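Local coordinates for protein phosphonate monoester hydrolase (Ruegeria pomeroyi, PDB 4UPK) that belongs to the sulfatase family of the alkaline phosphatase clan and goes by the name of phosphonate monoester hydrolase, at residues 35-45 / 340-351. Residues are numbered along the deposited sequence; the frame is centred on the assembly and turned at random.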
ATOM      1  N   ASN A  35      25.763 -18.325  -8.638  1.00 24.73           N
ATOM      2  CA  ASN A  35      24.738 -18.206  -9.673  1.00 21.94           C
ATOM      3  C   ASN A  35      23.635 -19.191  -9.427  1.00 24.31           C
ATOM      4  O   ASN A  35      23.852 -20.228  -8.791  1.00 23.43           O
ATOM      5  CB  ASN A  35      25.316 -18.461 -11.066  1.00 17.05           C
ATOM      6  CG  ASN A  35      26.450 -17.565 -11.494  1.00 28.83           C
ATOM      7  OD1 ASN A  35      26.383 -16.331 -11.404  1.00 18.28           O
ATOM      8  ND2 ASN A  35      27.497 -18.182 -12.033  1.00 23.18           N
ATOM      9  N   VAL A  36      22.434 -18.869  -9.936  1.00 20.61           N
ATOM     10  CA  VAL A  36      21.291 -19.770  -9.891  1.00 19.73           C
ATOM     11  C   VAL A  36      20.717 -19.937 -11.303  1.00 21.01           C
ATOM     12  O   VAL A  36      20.310 -18.964 -11.933  1.00 20.12           O
ATOM     13  CB  VAL A  36      20.213 -19.424  -8.815  1.00 23.78           C
ATOM     14  CG1 VAL A  36      19.092 -20.474  -8.809  1.00 22.60           C
ATOM     15  CG2 VAL A  36      20.838 -19.310  -7.422  1.00 24.13           C
ATOM     16  N   LEU A  37      20.730 -21.174 -11.802  1.00 16.65           N
ATOM     17  CA  LEU A  37      20.171 -21.516 -13.102  1.00 14.66           C
ATOM     18  C   LEU A  37      19.008 -22.450 -12.854  1.00 20.33           C
ATOM     19  O   LEU A  37      19.194 -23.616 -12.498  1.00 21.10           O
ATOM     20  CB  LEU A  37      21.205 -22.125 -14.084  1.00 13.32           C
ATOM     21  CG  LEU A  37      20.646 -22.590 -15.470  1.00 14.62           C
ATOM     22  CD1 LEU A  37      20.040 -21.430 -16.265  1.00 14.17           C
ATOM     23  CD2 LEU A  37      21.689 -23.286 -16.276  1.00 11.90           C
ATOM     24  N   PHE A  38      17.800 -21.914 -13.024  1.00 17.21           N
ATOM     25  CA  PHE A  38      16.557 -22.627 -12.795  1.00 15.27           C
ATOM     26  C   PHE A  38      15.836 -22.885 -14.119  1.00 19.95           C
ATOM     27  O   PHE A  38      15.253 -21.962 -14.709  1.00 17.46           O
ATOM     28  CB  PHE A  38      15.689 -21.833 -11.798  1.00 16.17           C
ATOM     29  CG  PHE A  38      14.464 -22.514 -11.231  1.00 15.81           C
ATOM     30  CD1 PHE A  38      14.238 -23.876 -11.439  1.00 16.90           C
ATOM     31  CD2 PHE A  38      13.562 -21.807 -10.446  1.00 15.63           C
ATOM     32  CE1 PHE A  38      13.109 -24.503 -10.910  1.00 16.85           C
ATOM     33  CE2 PHE A  38      12.433 -22.433  -9.922  1.00 17.66           C
ATOM     34  CZ  PHE A  38      12.226 -23.783 -10.142  1.00 15.75           C
ATOM     35  N   ILE A  39      15.918 -24.155 -14.605  1.00 17.88           N
ATOM     36  CA  ILE A  39      15.253 -24.563 -15.849  1.00 16.84           C
ATOM     37  C   ILE A  39      14.030 -25.400 -15.508  1.00 20.13           C
ATOM     38  O   ILE A  39      14.137 -26.360 -14.736  1.00 19.82           O
ATOM     39  CB  ILE A  39      16.154 -25.303 -16.909  1.00 19.13           C
ATOM     40  CG1 ILE A  39      17.431 -24.528 -17.232  1.00 18.52           C
ATOM     41  CG2 ILE A  39      15.346 -25.641 -18.224  1.00 18.44           C
ATOM     42  CD1 ILE A  39      18.431 -25.340 -18.104  1.00 17.14           C
ATOM     43  N   ILE A  40      12.889 -25.051 -16.143  1.00 14.76           N
ATOM     44  CA  ILE A  40      11.622 -25.753 -16.039  1.00 14.03           C
ATOM     45  C   ILE A  40      11.149 -26.105 -17.451  1.00 20.11           C
ATOM     46  O   ILE A  40      10.907 -25.212 -18.280  1.00 17.98           O
ATOM     47  CB  ILE A  40      10.523 -24.986 -15.204  1.00 15.99           C
ATOM     48  CG1 ILE A  40      10.996 -24.714 -13.756  1.00 14.99           C
ATOM     49  CG2 ILE A  40       9.171 -25.755 -15.228  1.00 16.06           C
ATOM     50  CD1 ILE A  40      10.055 -23.892 -12.913  1.00 14.20           C
ATOM     51  N   ILE A  41      11.039 -27.414 -17.715  1.00 18.33           N
ATOM     52  CA  ILE A  41      10.547 -27.952 -18.978  1.00 18.01           C
ATOM     53  C   ILE A  41       9.050 -28.191 -18.710  1.00 22.70           C
ATOM     54  O   ILE A  41       8.709 -28.766 -17.688  1.00 22.15           O
ATOM     55  CB  ILE A  41      11.297 -29.268 -19.394  1.00 20.83           C
ATOM     56  CG1 ILE A  41      12.812 -29.043 -19.555  1.00 19.98           C
ATOM     57  CG2 ILE A  41      10.713 -29.877 -20.689  1.00 21.52           C
ATOM     58  CD1 ILE A  41      13.661 -30.359 -19.520  1.00 19.13           C
ATOM     59  N   ASP A  42       8.167 -27.704 -19.585  1.00 19.13           N
ATOM     60  CA  ASP A  42       6.738 -27.918 -19.425  1.00 18.29           C
ATOM     61  C   ASP A  42       6.379 -29.319 -19.992  1.00 26.38           C
ATOM     62  O   ASP A  42       6.836 -29.696 -21.092  1.00 26.91           O
ATOM     63  CB  ASP A  42       5.947 -26.826 -20.168  1.00 18.08           C
ATOM     64  CG  ASP A  42       4.633 -26.402 -19.538  1.00 24.52           C
ATOM     65  OD1 ASP A  42       3.696 -27.222 -19.516  1.00 27.31           O
ATOM     66  OD2 ASP A  42       4.521 -25.221 -19.121  1.00 23.65           O
ATOM     67  N   GLN A  43       5.597 -30.092 -19.199  1.00 22.09           N
ATOM     68  CA  GLN A  43       4.985 -31.385 -19.531  1.00 20.26           C
ATOM     69  C   GLN A  43       5.879 -32.603 -19.745  1.00 22.31           C
ATOM     70  O   GLN A  43       5.369 -33.606 -20.229  1.00 22.48           O
ATOM     71  CB  GLN A  43       3.953 -31.213 -20.669  1.00 21.22           C
ATOM     72  CG  GLN A  43       2.556 -31.684 -20.327  1.00 29.61           C
ATOM     73  CD  GLN A  43       1.458 -30.893 -21.007  1.00 33.25           C
ATOM     74  OE1 GLN A  43       0.825 -31.349 -21.955  1.00 26.71           O
ATOM     75  NE2 GLN A  43       1.180 -29.697 -20.521  1.00 16.64           N
ATOM     76  N   LEU A  44       7.175 -32.559 -19.360  1.00 18.18           N
ATOM     77  CA  LEU A  44       8.083 -33.714 -19.490  1.00 16.38           C
ATOM     78  C   LEU A  44       7.856 -34.780 -18.390  1.00 20.66           C
ATOM     79  O   LEU A  44       7.983 -34.478 -17.200  1.00 20.68           O
ATOM     80  CB  LEU A  44       9.574 -33.303 -19.608  1.00 15.28           C
ATOM     81  CG  LEU A  44      10.600 -34.422 -19.997  1.00 17.95           C
ATOM     82  CD1 LEU A  44      10.365 -34.965 -21.388  1.00 16.40           C
ATOM     83  CD2 LEU A  44      12.041 -33.950 -19.837  1.00 17.67           C
ATOM     84  N   ARG A  45       7.493 -36.019 -18.799  1.00 16.53           N
ATOM     85  CA  ARG A  45       7.231 -37.129 -17.870  1.00 16.19           C
ATOM     86  C   ARG A  45       8.512 -37.587 -17.210  1.00 19.38           C
ATOM     87  O   ARG A  45       9.558 -37.575 -17.857  1.00 18.16           O
ATOM     88  CB  ARG A  45       6.604 -38.329 -18.605  1.00 16.81           C
ATOM     89  CG  ARG A  45       5.141 -38.152 -18.980  1.00 25.46           C
ATOM     90  CD  ARG A  45       4.703 -39.191 -19.993  1.00 27.72           C
ATOM     91  NE  ARG A  45       4.700 -40.541 -19.433  1.00 24.59           N
ATOM     92  CZ  ARG A  45       3.616 -41.292 -19.260  1.00 29.16           C
ATOM     93  NH1 ARG A  45       2.418 -40.827 -19.585  1.00 17.95           N
ATOM     94  NH2 ARG A  45       3.722 -42.516 -18.758  1.00 10.33           N
ATOM     95  N   THR A 340      27.731 -22.738  -9.957  1.00 28.12           N
ATOM     96  CA  THR A 340      26.296 -22.517 -10.206  1.00 25.42           C
ATOM     97  C   THR A 340      25.389 -23.600  -9.613  1.00 26.05           C
ATOM     98  O   THR A 340      25.625 -24.799  -9.804  1.00 24.91           O
ATOM     99  CB  THR A 340      26.051 -22.341 -11.727  1.00 26.26           C
ATOM    100  OG1 THR A 340      26.843 -21.253 -12.183  1.00 27.15           O
ATOM    101  CG2 THR A 340      24.569 -22.079 -12.106  1.00 21.02           C
ATOM    102  N   LEU A 341      24.306 -23.157  -8.951  1.00 19.21           N
ATOM    103  CA  LEU A 341      23.260 -24.042  -8.481  1.00 16.95           C
ATOM    104  C   LEU A 341      22.356 -24.238  -9.704  1.00 21.81           C
ATOM    105  O   LEU A 341      21.726 -23.277 -10.181  1.00 21.64           O
ATOM    106  CB  LEU A 341      22.461 -23.437  -7.295  1.00 15.91           C
ATOM    107  CG  LEU A 341      21.189 -24.181  -6.866  1.00 17.58           C
ATOM    108  CD1 LEU A 341      21.503 -25.585  -6.320  1.00 17.59           C
ATOM    109  CD2 LEU A 341      20.403 -23.389  -5.872  1.00 13.73           C
ATOM    110  N   ILE A 342      22.354 -25.466 -10.246  1.00 18.22           N
ATOM    111  CA  ILE A 342      21.553 -25.833 -11.407  1.00 17.88           C
ATOM    112  C   ILE A 342      20.364 -26.637 -10.936  1.00 21.31           C
ATOM    113  O   ILE A 342      20.534 -27.641 -10.237  1.00 20.98           O
ATOM    114  CB  ILE A 342      22.361 -26.546 -12.544  1.00 21.02           C
ATOM    115  CG1 ILE A 342      23.553 -25.664 -13.032  1.00 22.06           C
ATOM    116  CG2 ILE A 342      21.433 -26.938 -13.719  1.00 20.54           C
ATOM    117  CD1 ILE A 342      24.582 -26.371 -13.961  1.00 33.34           C
ATOM    118  N   VAL A 343      19.159 -26.162 -11.271  1.00 17.31           N
ATOM    119  CA  VAL A 343      17.919 -26.843 -10.924  1.00 16.98           C
ATOM    120  C   VAL A 343      17.170 -27.127 -12.227  1.00 21.48           C
ATOM    121  O   VAL A 343      16.798 -26.203 -12.959  1.00 19.52           O
ATOM    122  CB  VAL A 343      17.011 -26.111  -9.889  1.00 20.27           C
ATOM    123  CG1 VAL A 343      15.823 -26.993  -9.500  1.00 19.35           C
ATOM    124  CG2 VAL A 343      17.778 -25.673  -8.645  1.00 20.11           C
ATOM    125  N   VAL A 344      16.982 -28.417 -12.526  1.00 18.27           N
ATOM    126  CA  VAL A 344      16.254 -28.844 -13.716  1.00 16.90           C
ATOM    127  C   VAL A 344      15.088 -29.715 -13.263  1.00 21.81           C
ATOM    128  O   VAL A 344      15.280 -30.695 -12.536  1.00 21.00           O
ATOM    129  CB  VAL A 344      17.120 -29.512 -14.825  1.00 19.55           C
ATOM    130  CG1 VAL A 344      16.284 -29.801 -16.081  1.00 18.19           C
ATOM    131  CG2 VAL A 344      18.319 -28.641 -15.188  1.00 19.57           C
ATOM    132  N   THR A 345      13.879 -29.341 -13.698  1.00 17.39           N
ATOM    133  CA  THR A 345      12.652 -30.055 -13.383  1.00 16.82           C
ATOM    134  C   THR A 345      11.601 -29.846 -14.494  1.00 19.91           C
ATOM    135  O   THR A 345      11.838 -29.116 -15.452  1.00 17.74           O
ATOM    136  CB  THR A 345      12.119 -29.568 -11.979  1.00 18.09           C
ATOM    137  OG1 THR A 345      11.141 -30.490 -11.488  1.00 16.78           O
ATOM    138  CG2 THR A 345      11.562 -28.134 -12.002  1.00 10.77           C
ATOM    139  N   ALA A 346      10.429 -30.476 -14.326  1.00 17.20           N
ATOM    140  CA  ALA A 346       9.229 -30.255 -15.117  1.00 16.62           C
ATOM    141  C   ALA A 346       8.167 -29.767 -14.130  1.00 22.56           C
ATOM    142  O   ALA A 346       8.222 -30.123 -12.951  1.00 23.15           O
ATOM    143  CB  ALA A 346       8.778 -31.523 -15.821  1.00 16.80           C
ATOM    144  N   ASP A 347       7.237 -28.925 -14.595  1.00 18.78           N
ATOM    145  CA  ASP A 347       6.152 -28.368 -13.788  1.00 17.29           C
ATOM    146  C   ASP A 347       5.098 -29.430 -13.391  1.00 17.58           C
ATOM    147  O   ASP A 347       4.665 -29.481 -12.245  1.00 17.43           O
ATOM    148  CB  ASP A 347       5.510 -27.209 -14.554  1.00 19.06           C
ATOM    149  CG  ASP A 347       4.467 -26.482 -13.767  1.00 36.25           C
ATOM    150  OD1 ASP A 347       4.831 -25.559 -13.023  1.00 37.01           O
ATOM    151  OD2 ASP A 347       3.284 -26.822 -13.910  1.00 49.12           O
ATOM    152  N   HIS A 348       4.720 -30.271 -14.341  1.00 13.20           N
ATOM    153  CA  HIS A 348       3.738 -31.349 -14.240  1.00 12.52           C
ATOM    154  C   HIS A 348       4.080 -32.371 -15.334  1.00 16.90           C
ATOM    155  O   HIS A 348       4.989 -32.163 -16.138  1.00 13.94           O
ATOM    156  CB  HIS A 348       2.286 -30.815 -14.460  1.00 12.15           C
ATOM    157  CG  HIS A 348       2.147 -29.982 -15.702  1.00 14.61           C
ATOM    158  ND1 HIS A 348       2.253 -28.609 -15.656  1.00 16.18           N
ATOM    159  CD2 HIS A 348       2.038 -30.365 -16.995  1.00 16.71           C
ATOM    160  CE1 HIS A 348       2.222 -28.199 -16.913  1.00 16.02           C
ATOM    161  NE2 HIS A 348       2.063 -29.219 -17.752  1.00 16.33           N
ATOM    162  N   GLY A 349       3.320 -33.460 -15.335  1.00 15.04           N
ATOM    163  CA  GLY A 349       3.426 -34.534 -16.295  1.00 13.51           C
ATOM    164  C   GLY A 349       2.392 -34.436 -17.400  1.00 16.00           C
ATOM    165  O   GLY A 349       1.797 -33.383 -17.646  1.00 13.29           O
ATOM    166  N   GLU A 350       2.198 -35.558 -18.083  1.00 13.69           N
ATOM    167  CA  GLU A 350       1.368 -35.693 -19.265  1.00 13.24           C
ATOM    168  C   GLU A 350       0.919 -37.141 -19.309  1.00 17.71           C
ATOM    169  O   GLU A 350       1.777 -38.011 -19.242  1.00 15.96           O
ATOM    170  CB  GLU A 350       2.262 -35.383 -20.505  1.00 13.74           C
ATOM    171  CG  GLU A 350       1.635 -35.601 -21.872  1.00 13.04           C
ATOM    172  CD  GLU A 350       0.215 -35.110 -22.035  1.00 19.48           C
ATOM    173  OE1 GLU A 350      -0.006 -33.899 -21.845  1.00 21.31           O
ATOM    174  OE2 GLU A 350      -0.693 -35.947 -22.237  1.00 19.20           O
ATOM    175  N   MET A 351      -0.407 -37.406 -19.413  1.00 15.35           N
ATOM    176  CA  MET A 351      -0.931 -38.792 -19.502  1.00 15.06           C
ATOM    177  C   MET A 351      -0.454 -39.520 -20.749  1.00 20.87           C
ATOM    178  O   MET A 351      -0.093 -40.692 -20.667  1.00 22.77           O
ATOM    179  CB  MET A 351      -2.450 -38.844 -19.357  1.00 16.26           C
ATOM    180  CG  MET A 351      -2.907 -38.498 -17.954  1.00 18.90           C
ATOM    181  SD  MET A 351      -2.163 -39.480 -16.619  1.00 22.44           S
ATOM    182  CE  MET A 351      -2.911 -41.131 -16.942  1.00 18.85           C
TER
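Leu-37 sits opposite Ile-342 and is gripped from both ends: its N gives a nearly straight hydrogen bond to Leu-341 O (2.8 Å), and its O accepts from Val-343 N. Ile-39 repeats the pattern between Val-343 and Thr-345, the hallmark of parallel strands. Strands 35-41 and 340-346, 12° apart, are neighbours in the central mixed sheet of the sulfatase/alkaline phosphatase fold, with strand 234-239 on the other side of 35-41. Valines, isoleucines and leucines suit this buried pairing, being apolar on either face; the two threonines satisfy their hydroxyls with hydrogen bonds. On one face the Phe-38 ring reaches across, CD1 lying 3.9 Å from Val-343 CB and CE1 close to the Thr-345 methyl CG2. With Thr-345 OG1 anti to its own N (chi1 -164°), that methyl also lies beside Ile-40 CG1 at 3.9 Å, while OG1 is hydrogen-bonded to Pro-371 O. At the strand starts, Asn-35 ND2 donates to Thr-340 OG1 (3.1 Å) within the amide plane, and OG1 is also hydrogen-bonded to Gln-336 O.

At the C-terminal end of strand 340-346, the small side chain of Ala-346 fits against the loop after Ile-41, CB 3.4 Å from Leu-44 O. Asp-42 OD1 approaches His-348 NE2 to 3.1 Å, with carboxylate and ring planes 74° apart; ND1 of the same ring donates to Asp-347 OD2. Farther on, Arg-45 NH1 hydrogen-bonds to Glu-350 O, its NH2 salt-bridging Asp-47 and Asp-354.

Helix 82-91 covers the Phe-38 and Ile-40 face, helix 303-333 packs on Leu-37 and Ile-41, and Tyr-130 hydrogen-bonds to Asp-42. The apolar strands thus end in loops carrying a polar cluster, where Arg-86 salt-bridges Asp-42 and Asp-347, tying the two strand ends together.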